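Local coordinates for Ras-associated and pleckstrin homology domains-containing protein 1 (Homo sapiens, PDB 4GN1) that mediates localized membrane signals, brings EVL and VASP to the leading edge and is implicated in regulating lamellipodial dynamics, at residues K5-V10 against S17-V22; F95-N100 against R114-L119; E135-L140 against W148-F153. All coordinates share one frame; numbering follows the deposited sequence.

Contact 1 of 3, residues K5-V10 against S17-V22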
loop_
_atom_site.group_PDB
_atom_site.type_symbol
_atom_site.label_atom_id
_atom_site.label_comp_id
_atom_site.label_asym_id
_atom_site.label_seq_id
_atom_site.Cartn_x
_atom_site.Cartn_y
_atom_site.Cartn_z
ATOM N N LYS A 5 -18.078 -12.893 16.768
ATOM C CA LYS A 5 -18.209 -13.270 15.369
ATOM C C LYS A 5 -18.728 -12.098 14.551
ATOM O O LYS A 5 -19.494 -11.267 15.054
ATOM C CB LYS A 5 -19.208 -14.416 15.249
ATOM C CG LYS A 5 -18.970 -15.582 16.194
ATOM C CD LYS A 5 -17.807 -16.428 15.711
ATOM C CE LYS A 5 -17.129 -17.157 16.852
ATOM N NZ LYS A 5 -16.013 -17.915 16.235
ATOM N N LEU A 6 -18.330 -12.038 13.284
ATOM C CA LEU A 6 -18.904 -11.064 12.341
ATOM C C LEU A 6 -19.009 -11.622 10.923
ATOM O O LEU A 6 -18.041 -12.156 10.387
ATOM C CB LEU A 6 -18.103 -9.753 12.330
ATOM C CG LEU A 6 -18.491 -8.711 11.266
ATOM C CD1 LEU A 6 -19.685 -7.855 11.663
ATOM C CD2 LEU A 6 -17.296 -7.815 10.989
ATOM N N VAL A 7 -20.192 -11.477 10.327
ATOM C CA VAL A 7 -20.417 -11.797 8.928
ATOM C C VAL A 7 -20.104 -10.589 8.045
ATOM O O VAL A 7 -20.741 -9.551 8.146
ATOM C CB VAL A 7 -21.843 -12.318 8.671
ATOM C CG1 VAL A 7 -21.930 -12.947 7.286
ATOM C CG2 VAL A 7 -22.240 -13.355 9.719
ATOM N N ILE A 8 -19.076 -10.732 7.210
ATOM C CA ILE A 8 -18.710 -9.719 6.229
ATOM C C ILE A 8 -19.247 -10.094 4.848
ATOM O O ILE A 8 -19.549 -11.257 4.587
ATOM C CB ILE A 8 -17.176 -9.526 6.160
ATOM C CG1 ILE A 8 -16.488 -10.811 5.694
ATOM C CG2 ILE A 8 -16.652 -9.123 7.525
ATOM C CD1 ILE A 8 -15.037 -10.634 5.320
ATOM N N ARG A 9 -19.380 -9.097 3.984
ATOM C CA ARG A 9 -19.731 -9.326 2.588
ATOM C C ARG A 9 -18.526 -8.988 1.744
ATOM O O ARG A 9 -17.948 -7.919 1.891
ATOM C CB ARG A 9 -20.920 -8.467 2.149
ATOM C CG ARG A 9 -21.513 -8.870 0.809
ATOM C CD ARG A 9 -22.930 -8.336 0.653
ATOM N NE ARG A 9 -22.969 -6.917 0.299
ATOM C CZ ARG A 9 -23.067 -6.454 -0.954
ATOM N NH1 ARG A 9 -23.142 -7.310 -1.982
ATOM N NH2 ARG A 9 -23.108 -5.134 -1.186
ATOM N N VAL A 10 -18.172 -9.912 0.858
ATOM C CA VAL A 10 -16.971 -9.802 0.039
ATOM C C VAL A 10 -17.345 -9.859 -1.433
ATOM O O VAL A 10 -18.067 -10.772 -1.854
ATOM C CB VAL A 10 -15.956 -10.944 0.333
ATOM C CG1 VAL A 10 -14.691 -10.746 -0.465
ATOM C CG2 VAL A 10 -15.588 -10.992 1.799
ATOM N N SER A 17 -20.892 -11.484 -5.118
ATOM C CA SER A 17 -20.561 -11.254 -3.742
ATOM C C SER A 17 -20.920 -12.457 -2.882
ATOM O O SER A 17 -21.789 -13.236 -3.237
ATOM C CB SER A 17 -21.198 -9.945 -3.244
ATOM O OG SER A 17 -22.552 -10.116 -2.928
ATOM N N LYS A 18 -20.229 -12.614 -1.759
ATOM C CA LYS A 18 -20.468 -13.737 -0.858
ATOM C C LYS A 18 -20.349 -13.265 0.566
ATOM O O LYS A 18 -19.564 -12.371 0.850
ATOM C CB LYS A 18 -19.471 -14.876 -1.116
ATOM C CG LYS A 18 -19.919 -15.828 -2.227
ATOM C CD LYS A 18 -18.765 -16.683 -2.754
ATOM C CE LYS A 18 -19.150 -17.485 -3.999
ATOM N NZ LYS A 18 -17.934 -18.106 -4.620
ATOM N N THR A 19 -21.135 -13.843 1.472
ATOM C CA THR A 19 -20.912 -13.543 2.884
ATOM C C THR A 19 -20.048 -14.610 3.498
ATOM O O THR A 19 -19.957 -15.706 2.983
ATOM C CB THR A 19 -22.206 -13.440 3.696
ATOM O OG1 THR A 19 -22.968 -14.647 3.528
ATOM C CG2 THR A 19 -23.002 -12.225 3.269
ATOM N N MET A 20 -19.411 -14.279 4.607
ATOM C CA MET A 20 -18.667 -15.272 5.342
ATOM C C MET A 20 -18.408 -14.758 6.736
ATOM O O MET A 20 -18.249 -13.548 6.946
ATOM C CB MET A 20 -17.355 -15.607 4.621
ATOM C CG MET A 20 -16.257 -14.566 4.731
ATOM S SD MET A 20 -14.640 -15.338 4.566
ATOM C CE MET A 20 -14.988 -17.113 4.654
ATOM N N MET A 21 -18.381 -15.668 7.692
ATOM C CA MET A 21 -18.153 -15.285 9.066
ATOM C C MET A 21 -16.657 -15.155 9.380
ATOM O O MET A 21 -15.869 -16.011 9.031
ATOM C CB MET A 21 -18.830 -16.289 10.003
ATOM C CG MET A 21 -18.872 -15.841 11.453
ATOM S SD MET A 21 -19.639 -17.079 12.502
ATOM C CE MET A 21 -18.400 -18.390 12.462
ATOM N N VAL A 22 -16.281 -14.070 10.042
ATOM C CA VAL A 22 -14.922 -13.884 10.563
ATOM C C VAL A 22 -15.044 -13.670 12.076
ATOM O O VAL A 22 -16.133 -13.423 12.566
ATOM C CB VAL A 22 -14.222 -12.673 9.906
ATOM C CG1 VAL A 22 -14.152 -12.848 8.395
ATOM C CG2 VAL A 22 -14.943 -11.370 10.259
#

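Contact 2 of 3, residues F95-N100 against R114-L119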
loop_
_atom_site.group_PDB
_atom_site.type_symbol
_atom_site.label_atom_id
_atom_site.label_comp_id
_atom_site.label_asym_id
_atom_site.label_seq_id
_atom_site.Cartn_x
_atom_site.Cartn_y
_atom_site.Cartn_z
ATOM N N PHE A 95 8.779 -8.915 -3.432
ATOM C CA PHE A 95 9.491 -10.061 -2.894
ATOM C C PHE A 95 9.911 -11.045 -3.959
ATOM O O PHE A 95 10.950 -11.680 -3.819
ATOM C CB PHE A 95 8.650 -10.755 -1.841
ATOM C CG PHE A 95 8.592 -9.995 -0.565
ATOM C CD1 PHE A 95 9.527 -10.236 0.438
ATOM C CD2 PHE A 95 7.658 -8.989 -0.395
ATOM C CE1 PHE A 95 9.505 -9.511 1.608
ATOM C CE2 PHE A 95 7.633 -8.250 0.766
ATOM C CZ PHE A 95 8.558 -8.511 1.770
ATOM N N LYS A 96 9.082 -11.173 -5.003
ATOM C CA LYS A 96 9.383 -11.991 -6.167
ATOM C C LYS A 96 10.607 -11.473 -6.929
ATOM O O LYS A 96 11.427 -12.265 -7.386
ATOM C CB LYS A 96 8.186 -12.003 -7.101
ATOM C CG LYS A 96 6.884 -12.454 -6.461
ATOM C CD LYS A 96 5.878 -12.824 -7.540
ATOM C CE LYS A 96 4.447 -12.812 -7.029
ATOM N NZ LYS A 96 3.544 -12.506 -8.170
ATOM N N ASN A 97 10.698 -10.142 -7.072
ATOM C CA ASN A 97 11.819 -9.467 -7.743
ATOM C C ASN A 97 12.398 -8.246 -6.994
ATOM O O ASN A 97 12.292 -7.108 -7.467
ATOM C CB ASN A 97 11.410 -9.075 -9.164
ATOM C CG ASN A 97 11.210 -10.281 -10.063
ATOM O OD1 ASN A 97 12.135 -11.062 -10.304
ATOM N ND2 ASN A 97 9.986 -10.442 -10.560
ATOM N N PRO A 98 13.036 -8.482 -5.827
ATOM C CA PRO A 98 13.566 -7.405 -4.963
ATOM C C PRO A 98 14.649 -6.528 -5.623
ATOM O O PRO A 98 14.779 -5.335 -5.299
ATOM C CB PRO A 98 14.147 -8.176 -3.776
ATOM C CG PRO A 98 14.467 -9.532 -4.321
ATOM C CD PRO A 98 13.346 -9.821 -5.277
ATOM N N GLN A 99 15.411 -7.113 -6.544
ATOM C CA GLN A 99 16.425 -6.365 -7.292
ATOM C C GLN A 99 15.789 -5.144 -7.997
ATOM O O GLN A 99 16.458 -4.162 -8.341
ATOM C CB GLN A 99 17.141 -7.296 -8.278
ATOM C CG GLN A 99 16.371 -7.617 -9.544
ATOM C CD GLN A 99 15.251 -8.614 -9.338
ATOM O OE1 GLN A 99 14.914 -8.975 -8.206
ATOM N NE2 GLN A 99 14.669 -9.072 -10.439
ATOM N N ASN A 100 14.471 -5.195 -8.166
ATOM C CA ASN A 100 13.765 -4.088 -8.794
ATOM C C ASN A 100 13.247 -3.013 -7.859
ATOM O O ASN A 100 12.742 -1.994 -8.317
ATOM C CB ASN A 100 12.676 -4.615 -9.695
ATOM C CG ASN A 100 13.247 -5.303 -10.899
ATOM O OD1 ASN A 100 14.236 -4.843 -11.468
ATOM N ND2 ASN A 100 12.652 -6.420 -11.284
ATOM N N ARG A 114 18.548 -17.492 -5.672
ATOM C CA ARG A 114 19.359 -17.532 -4.473
ATOM C C ARG A 114 19.846 -16.155 -4.040
ATOM O O ARG A 114 20.006 -15.900 -2.845
ATOM C CB ARG A 114 20.516 -18.501 -4.655
ATOM C CG ARG A 114 20.042 -19.939 -4.574
ATOM C CD ARG A 114 21.087 -20.930 -5.063
ATOM N NE ARG A 114 22.208 -21.107 -4.137
ATOM C CZ ARG A 114 22.151 -21.772 -2.978
ATOM N NH1 ARG A 114 21.005 -22.319 -2.561
ATOM N NH2 ARG A 114 23.249 -21.881 -2.226
ATOM N N ASN A 115 20.065 -15.271 -5.009
ATOM C CA ASN A 115 20.527 -13.916 -4.721
ATOM C C ASN A 115 19.379 -12.954 -4.330
ATOM O O ASN A 115 19.585 -12.007 -3.557
ATOM C CB ASN A 115 21.384 -13.367 -5.878
ATOM C CG ASN A 115 22.692 -14.130 -6.049
ATOM O OD1 ASN A 115 23.188 -14.763 -5.110
ATOM N ND2 ASN A 115 23.261 -14.076 -7.258
ATOM N N LYS A 116 18.187 -13.190 -4.877
ATOM C CA LYS A 116 16.969 -12.595 -4.330
ATOM C C LYS A 116 16.853 -12.896 -2.819
ATOM O O LYS A 116 16.653 -11.975 -2.008
ATOM C CB LYS A 116 15.729 -13.091 -5.075
ATOM C CG LYS A 116 15.386 -12.325 -6.340
ATOM C CD LYS A 116 14.522 -13.181 -7.244
ATOM C CE LYS A 116 14.313 -12.544 -8.598
ATOM N NZ LYS A 116 13.324 -13.354 -9.371
ATOM N N GLU A 117 17.014 -14.173 -2.460
ATOM C CA GLU A 117 16.965 -14.635 -1.071
ATOM C C GLU A 117 17.972 -13.862 -0.193
ATOM O O GLU A 117 17.591 -13.262 0.813
ATOM C CB GLU A 117 17.275 -16.131 -1.026
ATOM C CG GLU A 117 16.347 -16.939 -0.133
ATOM C CD GLU A 117 16.895 -18.326 0.230
ATOM O OE1 GLU A 117 17.904 -18.790 -0.372
ATOM O OE2 GLU A 117 16.308 -18.961 1.142
ATOM N N VAL A 118 19.244 -13.863 -0.597
ATOM C CA VAL A 118 20.274 -13.132 0.120
ATOM C C VAL A 118 19.883 -11.658 0.273
ATOM O O VAL A 118 19.980 -11.083 1.360
ATOM C CB VAL A 118 21.672 -13.263 -0.557
ATOM C CG1 VAL A 118 22.659 -12.242 -0.000
ATOM C CG2 VAL A 118 22.223 -14.674 -0.404
ATOM N N LEU A 119 19.435 -11.053 -0.818
ATOM C CA LEU A 119 19.115 -9.638 -0.820
ATOM C C LEU A 119 17.987 -9.261 0.167
ATOM O O LEU A 119 18.017 -8.179 0.762
ATOM C CB LEU A 119 18.772 -9.208 -2.244
ATOM C CG LEU A 119 18.414 -7.751 -2.540
ATOM C CD1 LEU A 119 19.632 -6.860 -2.278
ATOM C CD2 LEU A 119 17.925 -7.617 -3.975
#

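Contact 3 of 3, residues E135-L140 against W148-F153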
loop_
_atom_site.group_PDB
_atom_site.type_symbol
_atom_site.label_atom_id
_atom_site.label_comp_id
_atom_site.label_asym_id
_atom_site.label_seq_id
_atom_site.Cartn_x
_atom_site.Cartn_y
_atom_site.Cartn_z
ATOM N N GLU A 135 14.082 8.652 -3.789
ATOM C CA GLU A 135 14.116 10.079 -4.025
ATOM C C GLU A 135 13.550 10.272 -5.410
ATOM O O GLU A 135 13.651 9.378 -6.252
ATOM C CB GLU A 135 15.556 10.614 -3.947
ATOM C CG GLU A 135 16.245 10.959 -5.283
ATOM C CD GLU A 135 17.379 10.016 -5.688
ATOM O OE1 GLU A 135 18.419 10.534 -6.164
ATOM O OE2 GLU A 135 17.240 8.773 -5.544
ATOM N N GLY A 136 12.948 11.426 -5.644
ATOM C CA GLY A 136 12.469 11.769 -6.972
ATOM C C GLY A 136 11.496 12.909 -6.872
ATOM O O GLY A 136 11.042 13.245 -5.773
ATOM N N VAL A 137 11.200 13.525 -8.012
ATOM C CA VAL A 137 10.190 14.564 -8.055
ATOM C C VAL A 137 8.844 13.867 -8.210
ATOM O O VAL A 137 8.768 12.757 -8.752
ATOM C CB VAL A 137 10.497 15.637 -9.136
ATOM C CG1 VAL A 137 9.366 16.647 -9.261
ATOM C CG2 VAL A 137 11.779 16.389 -8.784
ATOM N N LEU A 138 7.803 14.477 -7.645
ATOM C CA LEU A 138 6.438 13.938 -7.675
ATOM C C LEU A 138 5.463 15.099 -7.611
ATOM O O LEU A 138 5.828 16.195 -7.188
ATOM C CB LEU A 138 6.193 13.006 -6.487
ATOM C CG LEU A 138 6.895 11.647 -6.410
ATOM C CD1 LEU A 138 6.647 10.989 -5.065
ATOM C CD2 LEU A 138 6.399 10.734 -7.511
ATOM N N TRP A 139 4.230 14.864 -8.034
ATOM C CA TRP A 139 3.171 15.874 -7.906
ATOM C C TRP A 139 2.429 15.777 -6.580
ATOM O O TRP A 139 2.044 14.675 -6.150
ATOM C CB TRP A 139 2.145 15.760 -9.032
ATOM C CG TRP A 139 2.661 15.744 -10.447
ATOM C CD1 TRP A 139 3.076 14.636 -11.195
ATOM C CD2 TRP A 139 2.755 16.885 -11.369
ATOM N NE1 TRP A 139 3.434 15.010 -12.472
ATOM C CE2 TRP A 139 3.262 16.342 -12.647
ATOM C CE3 TRP A 139 2.484 18.254 -11.272
ATOM C CZ2 TRP A 139 3.493 17.154 -13.754
ATOM C CZ3 TRP A 139 2.715 19.068 -12.400
ATOM C CH2 TRP A 139 3.208 18.530 -13.613
ATOM N N LEU A 140 2.203 16.933 -5.953
ATOM C CA LEU A 140 1.437 17.028 -4.720
ATOM C C LEU A 140 0.202 17.885 -4.936
ATOM O O LEU A 140 0.317 19.082 -5.163
ATOM C CB LEU A 140 2.278 17.660 -3.606
ATOM C CG LEU A 140 1.584 17.965 -2.269
ATOM C CD1 LEU A 140 1.149 16.679 -1.577
ATOM C CD2 LEU A 140 2.476 18.784 -1.341
ATOM N N TRP A 148 -2.174 20.707 -8.943
ATOM C CA TRP A 148 -0.984 19.967 -8.474
ATOM C C TRP A 148 0.287 20.718 -8.699
ATOM O O TRP A 148 0.339 21.628 -9.510
ATOM C CB TRP A 148 -0.878 18.640 -9.191
ATOM C CG TRP A 148 -2.115 17.794 -9.065
ATOM C CD1 TRP A 148 -3.370 18.029 -9.634
ATOM C CD2 TRP A 148 -2.255 16.529 -8.321
ATOM N NE1 TRP A 148 -4.248 17.023 -9.309
ATOM C CE2 TRP A 148 -3.645 16.095 -8.510
ATOM C CE3 TRP A 148 -1.397 15.738 -7.548
ATOM C CZ2 TRP A 148 -4.135 14.923 -7.934
ATOM C CZ3 TRP A 148 -1.902 14.560 -6.973
ATOM C CH2 TRP A 148 -3.236 14.164 -7.169
ATOM N N LYS A 149 1.335 20.326 -7.983
ATOM C CA LYS A 149 2.646 20.975 -8.062
ATOM C C LYS A 149 3.776 19.966 -7.868
ATOM O O LYS A 149 3.784 19.209 -6.892
ATOM C CB LYS A 149 2.779 22.060 -6.984
ATOM C CG LYS A 149 1.827 23.234 -7.128
ATOM C CD LYS A 149 2.298 24.409 -6.298
ATOM C CE LYS A 149 1.264 25.514 -6.274
ATOM N NZ LYS A 149 1.855 26.715 -5.620
ATOM N N LYS A 150 4.736 19.969 -8.783
ATOM C CA LYS A 150 5.946 19.175 -8.626
ATOM C C LYS A 150 6.728 19.615 -7.392
ATOM O O LYS A 150 6.972 20.801 -7.208
ATOM C CB LYS A 150 6.811 19.268 -9.889
ATOM C CG LYS A 150 6.405 18.270 -10.970
ATOM C CD LYS A 150 7.245 18.403 -12.239
ATOM C CE LYS A 150 7.873 17.065 -12.659
ATOM N NZ LYS A 150 7.050 15.855 -12.352
ATOM N N ARG A 151 7.053 18.657 -6.526
ATOM C CA ARG A 151 7.983 18.848 -5.408
ATOM C C ARG A 151 8.906 17.633 -5.372
ATOM O O ARG A 151 8.511 16.542 -5.788
ATOM C CB ARG A 151 7.269 18.948 -4.043
ATOM C CG ARG A 151 6.112 19.929 -3.893
ATOM C CD ARG A 151 6.567 21.374 -3.724
ATOM N NE ARG A 151 5.455 22.293 -3.431
ATOM C CZ ARG A 151 5.449 23.605 -3.702
ATOM N NH1 ARG A 151 6.487 24.176 -4.295
ATOM N NH2 ARG A 151 4.391 24.344 -3.386
ATOM N N TYR A 152 10.123 17.825 -4.861
ATOM C CA TYR A 152 11.089 16.738 -4.657
ATOM C C TYR A 152 10.880 16.022 -3.319
ATOM O O TYR A 152 10.730 16.673 -2.272
ATOM C CB TYR A 152 12.519 17.285 -4.718
ATOM C CG TYR A 152 13.599 16.255 -4.420
ATOM C CD1 TYR A 152 14.080 15.404 -5.428
ATOM C CD2 TYR A 152 14.151 16.140 -3.131
ATOM C CE1 TYR A 152 15.070 14.472 -5.169
ATOM C CE2 TYR A 152 15.146 15.210 -2.862
ATOM C CZ TYR A 152 15.598 14.380 -3.886
ATOM O OH TYR A 152 16.587 13.457 -3.625
ATOM N N PHE A 153 10.922 14.690 -3.357
ATOM C CA PHE A 153 10.590 13.847 -2.188
ATOM C C PHE A 153 11.691 12.888 -1.807
ATOM O O PHE A 153 12.445 12.412 -2.664
ATOM C CB PHE A 153 9.322 13.026 -2.435
ATOM C CG PHE A 153 8.062 13.805 -2.269
ATOM C CD1 PHE A 153 7.465 14.427 -3.364
ATOM C CD2 PHE A 153 7.471 13.928 -1.024
ATOM C CE1 PHE A 153 6.289 15.154 -3.220
ATOM C CE2 PHE A 153 6.300 14.656 -0.863
ATOM C CZ PHE A 153 5.706 15.272 -1.961
#

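Contact 1 of 3, residues K5-V10 against S17-V22
Ile8 meets Met20 and Val22 on the face of this hairpin that turns inward, and its side chain is the one to follow. CB carries two branches. CG2, anti to the carbonyl carbon, reaches the CG2 methyl of Val22. CG1 stands between the backbone N and the carbonyl carbon (chi1 63°), which lays it along Met20: Ile8 CG1 is 3.9 Å from Met20 CG, the two side chains running side by side in the same direction. CG1 also passes the Met20 carbonyl oxygen. At the tip, Ile8 CD1 rests on Val22 CG1 at 3.9 Å, and here the side chains cross at about a right angle. Leu6 adds its CB against Val22 CG2 on the same face.

The opposite face carries Val7, Arg9, Thr19 and Met21 and is largely exposed. Val7 CG1 touches Thr19 CB at 3.6 Å, while Met21, extended as far as SD, puts that sulfur 3.8 Å from Lys5 CD, and the bend beyond turns CE to the same carbon. At the far end the Arg9 chain, extended as far as CD, bends at chi3 (78°) and brings NH1 to Ser17 OG at 3.0 Å. The hydroxyl lies at the edge of the guanidinium, near its plane, but the N-H points past it somewhat, with an angle of 137°.

Three antiparallel hydrogen-bonded pairs hold the backbones: Leu6 with Val22, Ile8 with Met20 and Val10 with Lys18. The straightest link is Val22 N to Leu6 O, 2.6 Å. Inside, helix 28-39 meets Met20 and Val22, helix 68-72 takes Leu6, Ile8 and Val22, and strand 83-87 meets Ile8 and Val10. A first hairpin with one face packed on helices is the opening of the ubiquitin-like fold, here that of the Ras-associating domain.

Contact 2 of 3, residues F95-N100 against R114-L119
Lys116 lies across Pro98 and ends between two oxygens of the chain leaving helix 93-96. Its aliphatic part makes the tight half of the contact: Lys116 CG sits 3.4 Å from Pro98 CD and almost as near Pro98 CG, with the lysine chain and the proline ring crossing at about a right angle. Next to it Leu119, one helical turn further on, pushes CD2 to 3.8 Å from Pro98 CB and to 3.6 Å from the backbone N of Gln99. Pro98 and Gln99 are buried, and Met111 touches Gln99, Lys116 and Leu119 alike.

From CG onward the lysine is extended, with chi2 158° and the later torsions also close to anti, and that straightness carries the ammonium past the proline to the polar side. There Lys116 NZ gives hydrogen bonds to Lys96 O (3.0 Å), in the plane of that carbonyl, and to Asn97 OD1 (2.7 Å), which it meets from above the amide plane. Gln99 NE2 reaches the same Asn97 OD1 from the opposite face of that plane at 3.2 Å, and also bonds the carbonyl of Ala109. This half is more open to solvent, though its bonds are short: Lys96, Asn97 and Lys116 are only partly buried, and Lys96 sends its own ammonium elsewhere, into a salt bridge with Asp46.

Asn97 is the first residue after helix 93-96 to leave helical geometry, so the lysine binds just where that helix ends. Both oxygens that hold the ammonium across this contact are neutral; the carbonyl of Lys96, at a helix C-terminus, would be expected to suit the positive charge, and the two donors on Asn97 OD1 should hold its side-chain amide in place.

Contact 3 of 3, residues E135-L140 against W148-F153
Phe153 and Leu138 form the apolar centre of this hairpin. Leu138 CB lies 3.7 Å from Phe153 CD1, and the two side chains cross at about a right angle. Leu140 CB comes to the edge of the same ring more loosely, 4.5 Å from Phe153 CZ. The carbonyl oxygen of Gly136, the glycine paired with Phe153, also lies near the ring plane.

On the other face Val137, Trp139, Lys150 and Tyr152 gather. Val137 is wedged between its neighbours: CG1 touches Lys150 CB at 3.7 Å, and CG2 reaches the edge of the Tyr152 ring. Lys150 then lies over one face of the Trp139 indole. Its CG stands almost squarely above the six-membered ring, a CH-pi contact of 3.8 Å from Lys150 CG to the ring centroid and 6° off the normal. Further out the chain bends at chi3 (127°) and chi4, which brings the ammonium back over the five-membered ring in a cation-pi contact, Lys150 NZ to the centroid at 4.1 Å. The indole nitrogen Trp139 NE1 is buried and has no hydrogen-bonding partner in the model. Lys150 NZ has a weak, long ion pair with Asp223.

Toward the hairpin's turn, Trp148 lays CE3 against Trp139 CB at 3.8 Å, and its own NE1 bonds the carbonyl of Tyr195. Between the strands, Leu138 pairs with Arg151, Arg151 N to Leu138 O at 2.8 Å being nearly straight. Arg151 NH1 also bonds the carbonyl of Gly166.

Strand 135-141 has strand 218-221 on its other flank, where the backbones of Trp139 and Cys221 bond, and strand 148-156 leads on to strand 159-162. Helix 225-240 packs Trp231 on both Leu138 and Phe153, covering that part of the face as the C-terminal helix caps the barrel in PH domains, while Leu140 meets Leu220 and Tyr162.

How the contacts relate
The three contacts follow one another along the chain without overlap. Contact 1 is the opening hairpin of the Ras-associating domain and contact 3 that of the PH domain; their centres lie about 40 Å apart, on opposite sides of the chain's centre. Contact 2 comes between them in sequence, joining the end of helix 93-96 to helix 113-124, after which the chain runs into strand 135-141. Its centre is about 36 Å from that of contact 1 and about 28 Å from that of contact 3, and no two contacts touch. Each domain thus begins with its own strand pair, while contact 2 lies in the part of the chain that runs from one hairpin toward the other.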